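PDB 4QMK: type III secretion system effector protein ExoU from Pseudomonas fluorescens, which probably acts as a patatin-like phospholipase toxin, with a domain that binds phosphatidylinositol 4,5-bisphosphate and directs it to the plasma membrane. Local coordinates for residues Leu155-Pro160 against Met250-Pro255; Ala216-Ala221 against Phe227-Val232; Ser440-Val445 against Ala514-Asp519. One frame throughout, in Å; residues are numbered along the deposited sequence.

Interaction 1. Residues Leu155-Pro160 against Met250-Pro255; sequences LVRSLP and MFDGRP
Arg157, in the last turn of helix 140-157, faces the type I' turn Phe251-Arg254, in which Phe251 N bonds to Arg254 O and Arg254 N to Phe251 O. Its side chain runs to the hairpin as an arm bent at chi3 (-77°), and Arg157 NH2 donates to Phe251 O at 2.5 Å, with the carbonyl oxygen lying at the guanidinium edge, near its plane. That oxygen is thus gripped twice, since Arg157 NH2 and Arg254 N reach it from opposite faces of the carbonyl plane. The turn is the two-residue loop of a β-hairpin between strands 242-251 and 254-260, the latter an outermost strand of the mixed sheet of the patatin-like domain. Asp252 adds a long salt bridge, its OD2 3.9 Å from Arg157 NH2. Over one guanidinium face lies the Arg254 chain, with Arg254 CD 3.5 Å from Arg157 NH2. Here two cations come close, Arg157 NE and Arg254 NE being 3.3 Å apart, both donors and not bonded to each other. Each has another polar partner: Arg157 NH1 bonds to Gln256, and Arg254 NH2 to Thr640 of helix 639-646. The neighbouring Ser158 OG is hydrogen-bonded to Trp144 NE1 of the second subunit.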
ATOM      1  N   LEU A 155     -15.112  13.122   6.099  1.00 53.33           N
ATOM      2  CA  LEU A 155     -14.475  11.884   6.450  1.00 51.32           C
ATOM      3  C   LEU A 155     -13.060  12.095   6.936  1.00 52.66           C
ATOM      4  O   LEU A 155     -12.736  11.775   8.088  1.00 50.17           O
ATOM      5  CB  LEU A 155     -14.509  10.939   5.276  1.00 54.82           C
ATOM      6  CG  LEU A 155     -15.874  10.306   4.979  1.00 54.30           C
ATOM      7  CD1 LEU A 155     -15.834   9.681   3.598  1.00 55.49           C
ATOM      8  CD2 LEU A 155     -16.264   9.255   5.998  1.00 56.71           C
ATOM      9  N   VAL A 156     -12.253  12.761   6.121  1.00 53.02           N
ATOM     10  CA  VAL A 156     -10.821  12.888   6.449  1.00 52.15           C
ATOM     11  C   VAL A 156     -10.494  13.716   7.687  1.00 49.71           C
ATOM     12  O   VAL A 156      -9.512  13.405   8.402  1.00 45.81           O
ATOM     13  CB  VAL A 156     -10.021  13.454   5.275  1.00 53.47           C
ATOM     14  CG1 VAL A 156      -8.550  13.605   5.612  1.00 50.06           C
ATOM     15  CG2 VAL A 156     -10.144  12.501   4.115  1.00 62.73           C
ATOM     16  N   ARG A 157     -11.310  14.739   7.954  1.00 46.09           N
ATOM     17  CA  ARG A 157     -11.043  15.635   9.074  1.00 47.49           C
ATOM     18  C   ARG A 157     -11.526  15.022  10.386  1.00 43.62           C
ATOM     19  O   ARG A 157     -11.062  15.410  11.425  1.00 43.33           O
ATOM     20  CB  ARG A 157     -11.639  17.060   8.824  1.00 51.13           C
ATOM     21  CG  ARG A 157     -10.826  17.852   7.788  1.00 53.23           C
ATOM     22  CD  ARG A 157     -11.110  19.347   7.730  1.00 56.25           C
ATOM     23  NE  ARG A 157     -12.357  19.640   7.038  1.00 68.15           N
ATOM     24  CZ  ARG A 157     -12.480  19.886   5.725  1.00 73.43           C
ATOM     25  NH1 ARG A 157     -11.426  19.900   4.915  1.00 69.64           N
ATOM     26  NH2 ARG A 157     -13.683  20.130   5.208  1.00 74.15           N
ATOM     27  N   SER A 158     -12.419  14.034  10.306  1.00 43.05           N
ATOM     28  CA  SER A 158     -13.077  13.446  11.478  1.00 41.49           C
ATOM     29  C   SER A 158     -12.479  12.144  12.001  1.00 39.37           C
ATOM     30  O   SER A 158     -13.029  11.560  12.910  1.00 39.25           O
ATOM     31  CB  SER A 158     -14.512  13.094  11.093  1.00 42.56           C
ATOM     32  OG  SER A 158     -14.526  11.970  10.218  1.00 40.66           O
ATOM     33  N   LEU A 159     -11.386  11.682  11.420  1.00 37.58           N
ATOM     34  CA  LEU A 159     -10.813  10.404  11.795  1.00 39.38           C
ATOM     35  C   LEU A 159     -10.263  10.316  13.279  1.00 42.21           C
ATOM     36  O   LEU A 159      -9.553  11.195  13.775  1.00 38.68           O
ATOM     37  CB  LEU A 159      -9.734  10.033  10.784  1.00 39.34           C
ATOM     38  CG  LEU A 159     -10.222   9.947   9.322  1.00 38.63           C
ATOM     39  CD1 LEU A 159      -9.081   9.555   8.429  1.00 38.95           C
ATOM     40  CD2 LEU A 159     -11.335   8.939   9.167  1.00 38.20           C
ATOM     41  N   PRO A 160     -10.607   9.231  13.984  1.00 45.95           N
ATOM     42  CA  PRO A 160     -10.093   9.086  15.342  1.00 47.74           C
ATOM     43  C   PRO A 160      -8.569   9.179  15.369  1.00 49.74           C
ATOM     44  O   PRO A 160      -7.993   9.735  16.298  1.00 48.39           O
ATOM     45  CB  PRO A 160     -10.549   7.690  15.745  1.00 49.95           C
ATOM     46  CG  PRO A 160     -10.805   6.954  14.452  1.00 49.88           C
ATOM     47  CD  PRO A 160     -11.235   7.997  13.470  1.00 46.67           C
ATOM     48  N   MET A 250     -11.476  22.650  -2.338  1.00 35.12           N
ATOM     49  CA  MET A 250     -12.471  23.037  -1.359  1.00 35.07           C
ATOM     50  C   MET A 250     -13.348  21.831  -1.036  1.00 35.32           C
ATOM     51  O   MET A 250     -14.010  21.286  -1.893  1.00 36.45           O
ATOM     52  CB  MET A 250     -13.285  24.208  -1.875  1.00 38.89           C
ATOM     53  CG  MET A 250     -12.679  25.558  -1.522  1.00 43.93           C
ATOM     54  SD  MET A 250     -13.045  26.052   0.189  1.00 58.84           S
ATOM     55  CE  MET A 250     -12.031  27.496   0.243  1.00 60.72           C
ATOM     56  N   PHE A 251     -13.410  21.458   0.236  1.00 37.38           N
ATOM     57  CA  PHE A 251     -14.107  20.284   0.650  1.00 38.35           C
ATOM     58  C   PHE A 251     -14.902  20.640   1.870  1.00 44.66           C
ATOM     59  O   PHE A 251     -14.323  20.936   2.910  1.00 48.93           O
ATOM     60  CB  PHE A 251     -13.093  19.216   1.000  1.00 37.88           C
ATOM     61  CG  PHE A 251     -12.206  18.770  -0.165  1.00 36.29           C
ATOM     62  CD1 PHE A 251     -12.626  17.781  -1.047  1.00 35.62           C
ATOM     63  CD2 PHE A 251     -10.933  19.257  -0.297  1.00 35.05           C
ATOM     64  CE1 PHE A 251     -11.811  17.334  -2.064  1.00 34.43           C
ATOM     65  CE2 PHE A 251     -10.111  18.824  -1.317  1.00 35.42           C
ATOM     66  CZ  PHE A 251     -10.550  17.866  -2.203  1.00 35.00           C
ATOM     67  N   ASP A 252     -16.232  20.609   1.762  1.00 49.32           N
ATOM     68  CA  ASP A 252     -17.117  20.884   2.891  1.00 51.45           C
ATOM     69  C   ASP A 252     -16.875  22.277   3.492  1.00 49.97           C
ATOM     70  O   ASP A 252     -16.900  22.455   4.724  1.00 53.13           O
ATOM     71  CB  ASP A 252     -16.970  19.776   3.964  1.00 57.50           C
ATOM     72  CG  ASP A 252     -17.926  19.956   5.147  1.00 64.63           C
ATOM     73  OD1 ASP A 252     -19.129  20.175   4.915  1.00 75.00           O
ATOM     74  OD2 ASP A 252     -17.467  19.878   6.310  1.00 70.51           O
ATOM     75  N   GLY A 253     -16.618  23.253   2.621  1.00 45.64           N
ATOM     76  CA  GLY A 253     -16.419  24.639   3.036  1.00 45.08           C
ATOM     77  C   GLY A 253     -15.027  25.034   3.513  1.00 46.53           C
ATOM     78  O   GLY A 253     -14.803  26.203   3.846  1.00 45.17           O
ATOM     79  N   ARG A 254     -14.075  24.089   3.512  1.00 45.35           N
ATOM     80  CA  ARG A 254     -12.709  24.363   3.968  1.00 42.67           C
ATOM     81  C   ARG A 254     -11.694  23.960   2.874  1.00 37.42           C
ATOM     82  O   ARG A 254     -11.807  22.900   2.298  1.00 34.94           O
ATOM     83  CB  ARG A 254     -12.436  23.572   5.251  1.00 45.51           C
ATOM     84  CG  ARG A 254     -13.338  23.979   6.381  1.00 57.80           C
ATOM     85  CD  ARG A 254     -13.673  22.873   7.386  1.00 68.91           C
ATOM     86  NE  ARG A 254     -12.636  22.634   8.391  1.00 85.82           N
ATOM     87  CZ  ARG A 254     -12.625  23.175   9.609  1.00 94.86           C
ATOM     88  NH1 ARG A 254     -13.594  24.006  10.006  1.00 97.57           N
ATOM     89  NH2 ARG A 254     -11.638  22.875  10.439  1.00 97.93           N
ATOM     90  N   PRO A 255     -10.683  24.790   2.636  1.00 32.64           N
ATOM     91  CA  PRO A 255      -9.618  24.385   1.761  1.00 31.36           C
ATOM     92  C   PRO A 255      -8.734  23.310   2.368  1.00 30.69           C
ATOM     93  O   PRO A 255      -8.469  23.340   3.591  1.00 30.58           O
ATOM     94  CB  PRO A 255      -8.798  25.670   1.577  1.00 31.54           C
ATOM     95  CG  PRO A 255      -9.042  26.442   2.827  1.00 33.16           C
ATOM     96  CD  PRO A 255     -10.451  26.117   3.229  1.00 33.72           C
TER

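Interaction 2. Residues Ala216-Ala221 against Phe227-Val232; sequences AERLSA and FRDLEV
Arg218 of helix 210-221 reaches across to Asp229 in the first turn of helix 227-236, and this one pair carries the direct contact between the two segments. The firm side is that of Asp229. This residue is buried, lies against Ile215 of the preceding helix, and uses its OD2 to accept a bond from the backbone N of Thr226, just before its own helix. Leu219 packs on Arg193 and Ile196 of helix 183-201. Arg218, by contrast, is on the solvent side. Its CG stands anti to the backbone N (chi1 -158°), which sends the chain toward Asp229, and a bend at chi3 turns the guanidinium edge to the carboxylate. The two flat groups are nearly coplanar, 21° apart, yet the salt bridge is through a single oxygen: Arg218 NH2 lies 2.4 Å from Asp229 OD2, while Arg218 NH2 to Asp229 OD1 is 3.8 Å. The modelled hydrogen bond is bent, at 124°, and both its very short length and its bend are doubtful. The same NH2 also donates to Gly224 O, so the ion pair is tied to the short connection between the two helices. Asp229 OD2 accepts from both Thr226 N and the exposed Arg218, and its negative charge is probably stabilised both by Arg218 and by the amino-terminal end of the helix it sits on.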
ATOM      1  N   ALA A 216      12.157  -0.432 -15.769  1.00 54.69           N
ATOM      2  CA  ALA A 216      12.161  -0.495 -17.234  1.00 55.86           C
ATOM      3  C   ALA A 216      11.228  -1.558 -17.778  1.00 57.61           C
ATOM      4  O   ALA A 216      10.507  -1.331 -18.765  1.00 57.08           O
ATOM      5  CB  ALA A 216      13.565  -0.752 -17.731  1.00 58.13           C
ATOM      6  N   GLU A 217      11.237  -2.718 -17.138  1.00 58.47           N
ATOM      7  CA  GLU A 217      10.379  -3.819 -17.574  1.00 64.94           C
ATOM      8  C   GLU A 217       8.927  -3.460 -17.367  1.00 61.98           C
ATOM      9  O   GLU A 217       8.115  -3.519 -18.291  1.00 59.70           O
ATOM     10  CB  GLU A 217      10.710  -5.106 -16.803  1.00 68.68           C
ATOM     11  CG  GLU A 217      12.090  -5.675 -17.102  1.00 72.42           C
ATOM     12  CD  GLU A 217      12.254  -6.108 -18.556  1.00 77.31           C
ATOM     13  OE1 GLU A 217      11.239  -6.189 -19.288  1.00 81.47           O
ATOM     14  OE2 GLU A 217      13.401  -6.379 -18.968  1.00 80.64           O
ATOM     15  N   ARG A 218       8.623  -3.067 -16.137  1.00 61.52           N
ATOM     16  CA  ARG A 218       7.274  -2.701 -15.750  1.00 58.77           C
ATOM     17  C   ARG A 218       6.698  -1.655 -16.696  1.00 53.90           C
ATOM     18  O   ARG A 218       5.533  -1.723 -17.065  1.00 53.50           O
ATOM     19  CB  ARG A 218       7.254  -2.212 -14.298  1.00 58.57           C
ATOM     20  CG  ARG A 218       5.883  -2.326 -13.648  1.00 63.24           C
ATOM     21  CD  ARG A 218       5.872  -1.855 -12.194  1.00 66.77           C
ATOM     22  NE  ARG A 218       6.260  -0.438 -12.072  1.00 69.28           N
ATOM     23  CZ  ARG A 218       5.493   0.596 -12.426  1.00 67.54           C
ATOM     24  NH1 ARG A 218       4.279   0.412 -12.946  1.00 65.81           N
ATOM     25  NH2 ARG A 218       5.954   1.824 -12.286  1.00 67.50           N
ATOM     26  N   LEU A 219       7.524  -0.710 -17.116  1.00 52.21           N
ATOM     27  CA  LEU A 219       7.066   0.361 -17.999  1.00 54.00           C
ATOM     28  C   LEU A 219       6.873  -0.075 -19.452  1.00 58.01           C
ATOM     29  O   LEU A 219       5.939   0.367 -20.114  1.00 52.44           O
ATOM     30  CB  LEU A 219       8.024   1.549 -17.922  1.00 54.58           C
ATOM     31  CG  LEU A 219       8.048   2.283 -16.564  1.00 53.48           C
ATOM     32  CD1 LEU A 219       9.157   3.316 -16.527  1.00 52.48           C
ATOM     33  CD2 LEU A 219       6.715   2.926 -16.253  1.00 49.92           C
ATOM     34  N   SER A 220       7.763  -0.956 -19.924  1.00 67.21           N
ATOM     35  CA  SER A 220       7.707  -1.485 -21.296  1.00 65.48           C
ATOM     36  C   SER A 220       6.361  -2.112 -21.563  1.00 69.13           C
ATOM     37  O   SER A 220       5.704  -1.776 -22.549  1.00 79.27           O
ATOM     38  CB  SER A 220       8.797  -2.509 -21.528  1.00 61.12           C
ATOM     39  OG  SER A 220      10.049  -1.924 -21.298  1.00 59.66           O
ATOM     40  N   ALA A 221       5.949  -3.011 -20.677  1.00 68.56           N
ATOM     41  CA  ALA A 221       4.641  -3.650 -20.778  1.00 71.11           C
ATOM     42  C   ALA A 221       3.559  -2.609 -21.060  1.00 72.10           C
ATOM     43  O   ALA A 221       2.790  -2.716 -22.025  1.00 80.46           O
ATOM     44  CB  ALA A 221       4.322  -4.387 -19.493  1.00 70.33           C
ATOM     45  N   PHE A 227       5.580   7.849  -8.390  1.00 32.80           N
ATOM     46  CA  PHE A 227       6.457   8.742  -7.670  1.00 29.27           C
ATOM     47  C   PHE A 227       7.664   7.995  -7.133  1.00 29.74           C
ATOM     48  O   PHE A 227       8.746   8.534  -7.115  1.00 27.22           O
ATOM     49  CB  PHE A 227       5.711   9.403  -6.490  1.00 29.86           C
ATOM     50  CG  PHE A 227       4.623  10.361  -6.911  1.00 25.58           C
ATOM     51  CD1 PHE A 227       4.898  11.647  -7.175  1.00 25.09           C
ATOM     52  CD2 PHE A 227       3.348   9.948  -7.034  1.00 26.51           C
ATOM     53  CE1 PHE A 227       3.916  12.532  -7.581  1.00 24.80           C
ATOM     54  CE2 PHE A 227       2.341  10.832  -7.438  1.00 26.58           C
ATOM     55  CZ  PHE A 227       2.628  12.117  -7.694  1.00 24.41           C
ATOM     56  N   ARG A 228       7.476   6.749  -6.713  1.00 33.25           N
ATOM     57  CA  ARG A 228       8.582   5.962  -6.184  1.00 39.27           C
ATOM     58  C   ARG A 228       9.576   5.639  -7.270  1.00 42.90           C
ATOM     59  O   ARG A 228      10.758   5.529  -6.980  1.00 47.68           O
ATOM     60  CB  ARG A 228       8.150   4.636  -5.504  1.00 46.05           C
ATOM     61  CG  ARG A 228       9.253   4.073  -4.578  1.00 54.03           C
ATOM     62  CD  ARG A 228       9.152   2.571  -4.267  1.00 63.74           C
ATOM     63  NE  ARG A 228       7.945   2.173  -3.524  1.00 73.92           N
ATOM     64  CZ  ARG A 228       7.744   2.378  -2.211  1.00 75.64           C
ATOM     65  NH1 ARG A 228       8.639   3.030  -1.470  1.00 78.50           N
ATOM     66  NH2 ARG A 228       6.619   1.963  -1.639  1.00 69.13           N
ATOM     67  N   ASP A 229       9.108   5.419  -8.498  1.00 42.57           N
ATOM     68  CA  ASP A 229      10.016   5.128  -9.582  1.00 43.70           C
ATOM     69  C   ASP A 229      10.903   6.296  -9.792  1.00 40.81           C
ATOM     70  O   ASP A 229      12.107   6.141  -9.981  1.00 42.59           O
ATOM     71  CB  ASP A 229       9.274   4.873 -10.897  1.00 50.17           C
ATOM     72  CG  ASP A 229       8.549   3.575 -10.909  1.00 57.55           C
ATOM     73  OD1 ASP A 229       8.992   2.641 -10.191  1.00 68.48           O
ATOM     74  OD2 ASP A 229       7.517   3.484 -11.616  1.00 61.28           O
ATOM     75  N   LEU A 230      10.290   7.472  -9.844  1.00 38.06           N
ATOM     76  CA  LEU A 230      11.037   8.691 -10.057  1.00 37.87           C
ATOM     77  C   LEU A 230      12.127   8.868  -9.003  1.00 36.76           C
ATOM     78  O   LEU A 230      13.273   9.042  -9.345  1.00 38.08           O
ATOM     79  CB  LEU A 230      10.086   9.896 -10.118  1.00 38.94           C
ATOM     80  CG  LEU A 230       9.288  10.059 -11.426  1.00 37.85           C
ATOM     81  CD1 LEU A 230       8.494  11.348 -11.416  1.00 39.00           C
ATOM     82  CD2 LEU A 230      10.195  10.085 -12.624  1.00 35.79           C
ATOM     83  N   GLU A 231      11.778   8.751  -7.731  1.00 39.01           N
ATOM     84  CA  GLU A 231      12.767   8.839  -6.651  1.00 47.18           C
ATOM     85  C   GLU A 231      13.957   7.883  -6.871  1.00 45.90           C
ATOM     86  O   GLU A 231      15.108   8.293  -6.796  1.00 47.61           O
ATOM     87  CB  GLU A 231      12.110   8.518  -5.313  1.00 53.21           C
ATOM     88  CG  GLU A 231      13.061   8.318  -4.140  1.00 64.08           C
ATOM     89  CD  GLU A 231      12.376   7.544  -3.012  1.00 83.48           C
ATOM     90  OE1 GLU A 231      12.211   6.304  -3.154  1.00 91.81           O
ATOM     91  OE2 GLU A 231      12.004   8.167  -1.983  1.00 88.64           O
ATOM     92  N   VAL A 232      13.657   6.614  -7.104  1.00 43.02           N
ATOM     93  CA  VAL A 232      14.672   5.581  -7.353  1.00 45.27           C
ATOM     94  C   VAL A 232      15.538   5.885  -8.577  1.00 46.61           C
ATOM     95  O   VAL A 232      16.782   5.854  -8.516  1.00 47.78           O
ATOM     96  CB  VAL A 232      14.010   4.215  -7.559  1.00 44.55           C
ATOM     97  CG1 VAL A 232      15.007   3.225  -8.119  1.00 48.70           C
ATOM     98  CG2 VAL A 232      13.429   3.698  -6.239  1.00 45.43           C
TER

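Interaction 3. Residues Ser440-Val445 against Ala514-Asp519; sequences SLNDAV and ARRPED
Asn442 and Arg515 supply the hydrogen bond between the segments: Arg515 NH1 donates to Asn442 OD1 at 3.1 Å, with the donor above the amide's carbonyl plane and the two flat groups 83° apart. With chi1 at 180°, the Asn442 amide extends away from its own backbone N toward Arg515. Much of the ionic bonding is within 514-519, where Arg515 holds Asp519 side-on, NE to OD2 at 2.8 Å and NH2 to OD1 at 3.2 Å, and Arg515 N also bonds to Asp519 OD2. Helix 464-491 adds a salt bridge from Glu468 and a cation-pi contact from Phe472, both to Arg515. Like meets like elsewhere. Arg516 NH1 sits over the centre of the Arg515 guanidinium, 3.5 Å above its plane, and 3.4 Å from Asn442 ND2, two donors with no bond. Asp443 OD1 approaches Glu518 OE1 to 3.3 Å, two acceptors likewise unbonded. Ser440 OG, at the N-cap of helix 441-446, accepts from Asp443 N. The charge of Arg515 is probably offset by Glu468 and Asp519, whereas the closeness of Asp443 and Glu518 at the surface may raise the proton affinity of one carboxylate.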
ATOM      1  N   SER A 440      35.374  31.404  15.551  1.00 35.08           N
ATOM      2  CA  SER A 440      36.699  30.928  15.125  1.00 38.05           C
ATOM      3  C   SER A 440      36.652  30.219  13.810  1.00 37.59           C
ATOM      4  O   SER A 440      35.589  29.861  13.302  1.00 35.63           O
ATOM      5  CB  SER A 440      37.268  29.923  16.125  1.00 40.83           C
ATOM      6  OG  SER A 440      36.451  28.763  16.162  1.00 42.51           O
ATOM      7  N   LEU A 441      37.837  29.939  13.292  1.00 38.86           N
ATOM      8  CA  LEU A 441      37.943  29.205  12.050  1.00 36.13           C
ATOM      9  C   LEU A 441      37.384  27.818  12.221  1.00 35.78           C
ATOM     10  O   LEU A 441      36.790  27.270  11.304  1.00 39.93           O
ATOM     11  CB  LEU A 441      39.371  29.135  11.590  1.00 36.05           C
ATOM     12  CG  LEU A 441      39.612  28.275  10.355  1.00 35.04           C
ATOM     13  CD1 LEU A 441      38.800  28.775   9.182  1.00 35.18           C
ATOM     14  CD2 LEU A 441      41.087  28.348  10.031  1.00 35.64           C
ATOM     15  N   ASN A 442      37.547  27.231  13.391  1.00 35.54           N
ATOM     16  CA  ASN A 442      37.017  25.887  13.584  1.00 34.06           C
ATOM     17  C   ASN A 442      35.484  25.847  13.488  1.00 34.27           C
ATOM     18  O   ASN A 442      34.936  24.943  12.889  1.00 35.16           O
ATOM     19  CB  ASN A 442      37.480  25.319  14.901  1.00 33.26           C
ATOM     20  CG  ASN A 442      36.959  23.940  15.144  1.00 33.47           C
ATOM     21  OD1 ASN A 442      37.290  23.020  14.429  1.00 38.97           O
ATOM     22  ND2 ASN A 442      36.118  23.795  16.129  1.00 33.22           N
ATOM     23  N   ASP A 443      34.802  26.820  14.090  1.00 34.75           N
ATOM     24  CA  ASP A 443      33.340  26.882  14.054  1.00 33.77           C
ATOM     25  C   ASP A 443      32.796  27.086  12.638  1.00 29.82           C
ATOM     26  O   ASP A 443      31.756  26.548  12.283  1.00 28.82           O
ATOM     27  CB  ASP A 443      32.833  28.003  14.961  1.00 39.01           C
ATOM     28  CG  ASP A 443      32.998  27.686  16.416  1.00 44.93           C
ATOM     29  OD1 ASP A 443      32.691  26.550  16.820  1.00 51.26           O
ATOM     30  OD2 ASP A 443      33.439  28.570  17.163  1.00 57.53           O
ATOM     31  N   ALA A 444      33.515  27.846  11.831  1.00 28.69           N
ATOM     32  CA  ALA A 444      33.162  28.006  10.431  1.00 27.98           C
ATOM     33  C   ALA A 444      33.316  26.656   9.710  1.00 27.41           C
ATOM     34  O   ALA A 444      32.422  26.246   8.973  1.00 27.86           O
ATOM     35  CB  ALA A 444      34.035  29.074   9.793  1.00 28.25           C
ATOM     36  N   VAL A 445      34.408  25.937   9.977  1.00 26.86           N
ATOM     37  CA  VAL A 445      34.612  24.624   9.365  1.00 27.49           C
ATOM     38  C   VAL A 445      33.529  23.662   9.791  1.00 29.37           C
ATOM     39  O   VAL A 445      33.014  22.901   8.969  1.00 30.42           O
ATOM     40  CB  VAL A 445      35.968  24.031   9.708  1.00 28.02           C
ATOM     41  CG1 VAL A 445      36.020  22.564   9.375  1.00 27.86           C
ATOM     42  CG2 VAL A 445      37.064  24.779   8.996  1.00 28.35           C
ATOM     43  N   ALA A 514      35.372  13.828  20.455  1.00 31.24           N
ATOM     44  CA  ALA A 514      35.010  15.166  20.940  1.00 35.44           C
ATOM     45  C   ALA A 514      36.099  15.934  21.699  1.00 35.69           C
ATOM     46  O   ALA A 514      36.730  15.405  22.593  1.00 39.27           O
ATOM     47  CB  ALA A 514      33.752  15.081  21.801  1.00 37.13           C
ATOM     48  N   ARG A 515      36.315  17.185  21.309  1.00 35.37           N
ATOM     49  CA  ARG A 515      37.272  18.069  21.973  1.00 37.11           C
ATOM     50  C   ARG A 515      36.546  18.975  22.999  1.00 37.26           C
ATOM     51  O   ARG A 515      37.169  19.541  23.874  1.00 36.94           O
ATOM     52  CB  ARG A 515      37.942  18.969  20.939  1.00 38.19           C
ATOM     53  CG  ARG A 515      38.631  18.222  19.790  1.00 38.22           C
ATOM     54  CD  ARG A 515      38.822  19.122  18.568  1.00 38.66           C
ATOM     55  NE  ARG A 515      37.524  19.416  17.924  1.00 41.84           N
ATOM     56  CZ  ARG A 515      37.350  20.168  16.821  1.00 41.28           C
ATOM     57  NH1 ARG A 515      38.373  20.756  16.198  1.00 38.11           N
ATOM     58  NH2 ARG A 515      36.116  20.342  16.360  1.00 43.80           N
ATOM     59  N   ARG A 516      35.225  19.057  22.873  1.00 35.65           N
ATOM     60  CA  ARG A 516      34.404  19.941  23.653  1.00 38.26           C
ATOM     61  C   ARG A 516      32.970  19.489  23.459  1.00 37.79           C
ATOM     62  O   ARG A 516      32.716  18.640  22.617  1.00 40.26           O
ATOM     63  CB  ARG A 516      34.603  21.400  23.202  1.00 40.07           C
ATOM     64  CG  ARG A 516      34.564  21.604  21.683  1.00 40.26           C
ATOM     65  CD  ARG A 516      34.823  23.043  21.222  1.00 39.93           C
ATOM     66  NE  ARG A 516      36.215  23.464  21.321  1.00 42.03           N
ATOM     67  CZ  ARG A 516      37.171  23.302  20.369  1.00 44.16           C
ATOM     68  NH1 ARG A 516      36.937  22.699  19.198  1.00 40.52           N
ATOM     69  NH2 ARG A 516      38.406  23.746  20.595  1.00 46.35           N
ATOM     70  N   PRO A 517      32.020  20.033  24.242  1.00 39.60           N
ATOM     71  CA  PRO A 517      30.621  19.588  24.175  1.00 37.67           C
ATOM     72  C   PRO A 517      29.947  19.823  22.835  1.00 35.25           C
ATOM     73  O   PRO A 517      29.095  19.038  22.449  1.00 35.77           O
ATOM     74  CB  PRO A 517      29.941  20.416  25.277  1.00 42.07           C
ATOM     75  CG  PRO A 517      31.043  20.743  26.243  1.00 45.01           C
ATOM     76  CD  PRO A 517      32.231  20.986  25.355  1.00 43.65           C
ATOM     77  N   GLU A 518      30.294  20.890  22.136  1.00 36.29           N
ATOM     78  CA  GLU A 518      29.739  21.140  20.789  1.00 39.90           C
ATOM     79  C   GLU A 518      29.985  19.948  19.845  1.00 36.47           C
ATOM     80  O   GLU A 518      29.153  19.658  18.993  1.00 41.72           O
ATOM     81  CB  GLU A 518      30.409  22.351  20.094  1.00 45.28           C
ATOM     82  CG  GLU A 518      30.178  23.770  20.615  1.00 57.75           C
ATOM     83  CD  GLU A 518      31.349  24.724  20.238  1.00 68.58           C
ATOM     84  OE1 GLU A 518      32.060  24.426  19.234  1.00 74.61           O
ATOM     85  OE2 GLU A 518      31.574  25.771  20.924  1.00 70.61           O
ATOM     86  N   ASP A 519      31.145  19.298  19.957  1.00 35.48           N
ATOM     87  CA  ASP A 519      31.506  18.194  19.050  1.00 31.67           C
ATOM     88  C   ASP A 519      30.589  17.023  19.243  1.00 29.95           C
ATOM     89  O   ASP A 519      30.308  16.289  18.275  1.00 26.18           O
ATOM     90  CB  ASP A 519      32.938  17.719  19.303  1.00 32.38           C
ATOM     91  CG  ASP A 519      33.946  18.666  18.809  1.00 33.82           C
ATOM     92  OD1 ASP A 519      33.533  19.598  18.130  1.00 31.50           O
ATOM     93  OD2 ASP A 519      35.171  18.500  19.102  1.00 38.35           O
TER

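How the interactions relate
Interactions 1 and 2 belong to the patatin-like phospholipase region and are nested along the chain, since 216-221 and 227-232 both fall in the loop closed by 155-160 and 250-255. Helix 227-236 leads directly to strand 242-251, yet the two centres are about 33 Å apart. Interaction 1 fastens helix 140-157 to the hairpin at the margin of the mixed sheet, whereas interaction 2 joins successive helices. Interaction 3 follows later in the sequence, about 49 Å from interaction 1 and about 44 Å from interaction 2 by centres, and lies beside the four-stranded antiparallel sheet. Interactions 1 and 3 lie on opposite sides of the chain's centre, and none of the three contacts touches another.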